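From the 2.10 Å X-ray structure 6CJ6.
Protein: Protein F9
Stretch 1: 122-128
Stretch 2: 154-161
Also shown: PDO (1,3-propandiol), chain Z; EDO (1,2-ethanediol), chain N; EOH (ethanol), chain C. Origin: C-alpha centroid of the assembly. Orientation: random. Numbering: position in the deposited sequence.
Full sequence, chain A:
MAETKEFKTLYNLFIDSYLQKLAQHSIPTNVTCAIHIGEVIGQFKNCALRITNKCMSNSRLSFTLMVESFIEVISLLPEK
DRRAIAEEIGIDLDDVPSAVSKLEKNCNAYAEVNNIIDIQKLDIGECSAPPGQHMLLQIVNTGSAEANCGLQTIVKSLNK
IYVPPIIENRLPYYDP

Stretch 1 122-128: LDIGECS
Stretch 2 (154-161) IVKSLNKI

A strand and a short helical segment lie side by side in a small, mixed contact of 345 Å² (both sides summed), with one salt bridge, Asp123 to Lys156, and apolar and backbone packing beside it. Strand 122-127 and helix 154-158 run nearly parallel, their N-to-C directions 9° apart and their axes 7.0 Å apart at closest approach. In register, Gly125 and Lys156 are the nearest pair, CA to CA 5.2 Å.

The strand is extended at Leu122 (phi/psi -130/128) and Asp123 (-102/116), departs from extended angles at Ile124 (-97/5) and Gly125 (69/-114) without leaving the strand, and extends again through Glu126 (-117/116) and Cys127 (-117/87). Asp123, chi1 t, uses both carboxylate oxygens: OD1 accepts a hydrogen bond from Gly125 N at 2.9 Å, closing a short loop from the Asp123 side chain to the backbone two residues on, while OD2 receives Lys156 NZ at 2.8 Å in the salt bridge. The CA-to-CB bond of Lys156 (chi1 to chi4 m, t, p, t) is sideways to the strand, but the end of the side chain comes nearer; its chain reaches obliquely past Gly125 and back to Asp123, with CG 4.0 Å from Ile124 C and CE 3.7 Å from Gly125 CA. A CB on Gly125 would point toward the helix and stand 3.5 Å from Lys156 CE, a tight fit; the positive phi also favours glycine. Lys156 NZ additionally makes a weak 3.0 Å hydrogen bond to O1 of an ethanediol.

In the buried part, Val155 (chi1 t) points toward the strand. Its CG1 lies 3.7 Å from Ile124 O and 4.1 Å from Ile124 CB, so it packs against backbone and the root of a side chain that points away overall (chi1 p, chi2 t). Asn159, chi1 t and chi2 25°, also points toward the strand; its ND2 is 2.9 Å from Glu126 O, but the poor angle rules out a hydrogen bond.

Along the helix, Leu158 N and Asn159 N donate to Ile154 O and Val155 O, each at 2.9 Å. A type I turn follows from Leu158 to Ile161, with Asn159 at -70/-22 and Lys160 at -86/-4; its Ile161 N to Leu158 O bond is weak at 3.4 Å. Lys160 (m, t, t, t) extends its end nearer the strand, yet its NZ remains 4.5 Å from Glu126 OE2, beyond a salt bridge. Water 1 links the backbones, accepting from Glu126 N at 3.3 Å and donating weakly to Lys156 O at 3.3 Å.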

# COMPACT_ATOMS: atom_id res chain seq x y z
N LEU A 122 -2.30 11.52 -1.85
CA LEU A 122 -2.47 10.20 -1.25
C LEU A 122 -3.06 10.34 0.14
O LEU A 122 -2.54 11.10 0.97
CB LEU A 122 -1.14 9.45 -1.19
CG LEU A 122 -1.27 7.95 -1.45
CD1 LEU A 122 -2.00 7.72 -2.76
CD2 LEU A 122 0.10 7.29 -1.48
N ASP A 123 -4.15 9.61 0.40
CA ASP A 123 -4.86 9.65 1.67
C ASP A 123 -4.46 8.40 2.47
O ASP A 123 -4.75 7.28 2.05
CB ASP A 123 -6.37 9.68 1.42
CG ASP A 123 -7.18 9.80 2.70
OD1 ASP A 123 -6.60 9.85 3.80
OD2 ASP A 123 -8.43 9.84 2.60
N ILE A 124 -3.81 8.61 3.61
CA ILE A 124 -3.34 7.49 4.42
C ILE A 124 -4.34 7.18 5.53
O ILE A 124 -4.07 6.32 6.38
CB ILE A 124 -1.93 7.74 4.99
CG1 ILE A 124 -1.95 8.90 5.99
CG2 ILE A 124 -0.93 8.01 3.87
CD1 ILE A 124 -0.66 9.06 6.74
N GLY A 125 -5.48 7.85 5.52
CA GLY A 125 -6.48 7.60 6.54
C GLY A 125 -6.08 8.08 7.92
O GLY A 125 -5.94 9.29 8.15
N GLU A 126 -5.88 7.15 8.85
CA GLU A 126 -5.60 7.48 10.25
C GLU A 126 -4.22 6.96 10.61
O GLU A 126 -3.98 5.75 10.61
CB GLU A 126 -6.64 6.84 11.17
CG GLU A 126 -8.08 7.02 10.73
CD GLU A 126 -8.95 5.83 11.11
OE1 GLU A 126 -8.43 4.90 11.77
OE2 GLU A 126 -10.14 5.82 10.74
N CYS A 127 -3.30 7.88 10.93
CA CYS A 127 -1.94 7.54 11.33
C CYS A 127 -1.76 8.03 12.77
O CYS A 127 -1.29 9.15 13.00
CB CYS A 127 -0.93 8.18 10.39
SG CYS A 127 0.77 7.60 10.62
N SER A 128 -2.13 7.19 13.74
CA SER A 128 -2.11 7.56 15.15
C SER A 128 -1.46 6.47 15.98
O SER A 128 -1.66 5.27 15.73
CB SER A 128 -3.54 7.82 15.66
OG SER A 128 -4.37 6.69 15.44
N ILE A 154 -5.01 -0.15 0.28
CA ILE A 154 -4.42 -1.13 1.19
C ILE A 154 -3.94 -0.46 2.48
O ILE A 154 -4.10 -1.02 3.57
CB ILE A 154 -3.30 -1.91 0.48
CG1 ILE A 154 -3.91 -2.82 -0.60
CG2 ILE A 154 -2.47 -2.71 1.47
CD1 ILE A 154 -2.89 -3.63 -1.35
N VAL A 155 -3.36 0.74 2.38
CA VAL A 155 -2.96 1.47 3.59
C VAL A 155 -4.16 1.68 4.50
O VAL A 155 -4.16 1.27 5.66
CB VAL A 155 -2.30 2.82 3.23
CG1 VAL A 155 -2.19 3.69 4.48
CG2 VAL A 155 -0.93 2.62 2.63
N LYS A 156 -5.21 2.30 3.97
CA LYS A 156 -6.36 2.69 4.78
C LYS A 156 -7.09 1.51 5.40
O LYS A 156 -7.97 1.72 6.24
CB LYS A 156 -7.31 3.56 3.95
CG LYS A 156 -6.62 4.75 3.30
CD LYS A 156 -7.60 5.65 2.57
CE LYS A 156 -8.42 6.46 3.55
NZ LYS A 156 -9.49 7.24 2.88
N SER A 157 -6.75 0.28 5.03
CA SER A 157 -7.36 -0.91 5.61
C SER A 157 -6.40 -1.65 6.54
O SER A 157 -6.72 -1.87 7.71
CB SER A 157 -7.88 -1.84 4.51
OG SER A 157 -8.54 -2.97 5.07
N LEU A 158 -5.22 -2.04 6.05
CA LEU A 158 -4.26 -2.76 6.88
C LEU A 158 -3.71 -1.91 8.02
O LEU A 158 -3.20 -2.46 8.99
CB LEU A 158 -3.10 -3.30 6.03
CG LEU A 158 -3.39 -4.34 4.95
CD1 LEU A 158 -2.08 -4.83 4.36
CD2 LEU A 158 -4.17 -5.50 5.50
N ASN A 159 -3.80 -0.58 7.90
CA ASN A 159 -3.28 0.30 8.94
C ASN A 159 -4.09 0.24 10.22
O ASN A 159 -3.59 0.60 11.29
CB ASN A 159 -3.28 1.74 8.45
CG ASN A 159 -2.19 2.56 9.07
OD1 ASN A 159 -1.16 2.02 9.48
ND2 ASN A 159 -2.39 3.87 9.13
N LYS A 160 -5.35 -0.20 10.14
CA LYS A 160 -6.23 -0.26 11.28
C LYS A 160 -6.09 -1.54 12.09
O LYS A 160 -6.73 -1.67 13.13
CB LYS A 160 -7.69 -0.10 10.82
CG LYS A 160 -7.98 1.19 10.08
CD LYS A 160 -9.37 1.14 9.45
CE LYS A 160 -9.75 2.46 8.80
NZ LYS A 160 -11.03 2.35 8.04
N ILE A 161 -5.27 -2.49 11.64
CA ILE A 161 -5.18 -3.81 12.26
C ILE A 161 -3.85 -3.90 13.00
O ILE A 161 -2.78 -3.86 12.39
CB ILE A 161 -5.31 -4.93 11.22
CG1 ILE A 161 -6.59 -4.74 10.41
CG2 ILE A 161 -5.31 -6.29 11.90
CD1 ILE A 161 -6.78 -5.78 9.32
C1 PDO Z . -12.08 -1.31 5.25
O1 PDO Z . -11.45 -2.58 5.03
C2 PDO Z . -12.47 -0.69 3.92
C3 PDO Z . -13.74 0.14 4.06
O3 PDO Z . -14.45 0.13 2.81
C1 EDO N . -10.86 7.42 6.42
O1 EDO N . -10.92 6.43 5.39
C2 EDO N . -10.63 8.79 5.79
O2 EDO N . -9.92 9.62 6.72
C1 EOH C . -12.18 3.16 4.46
C2 EOH C . -12.35 4.34 3.65
O EOH C . -10.81 2.81 4.62
O HOH W 1 -6.54 4.00 8.19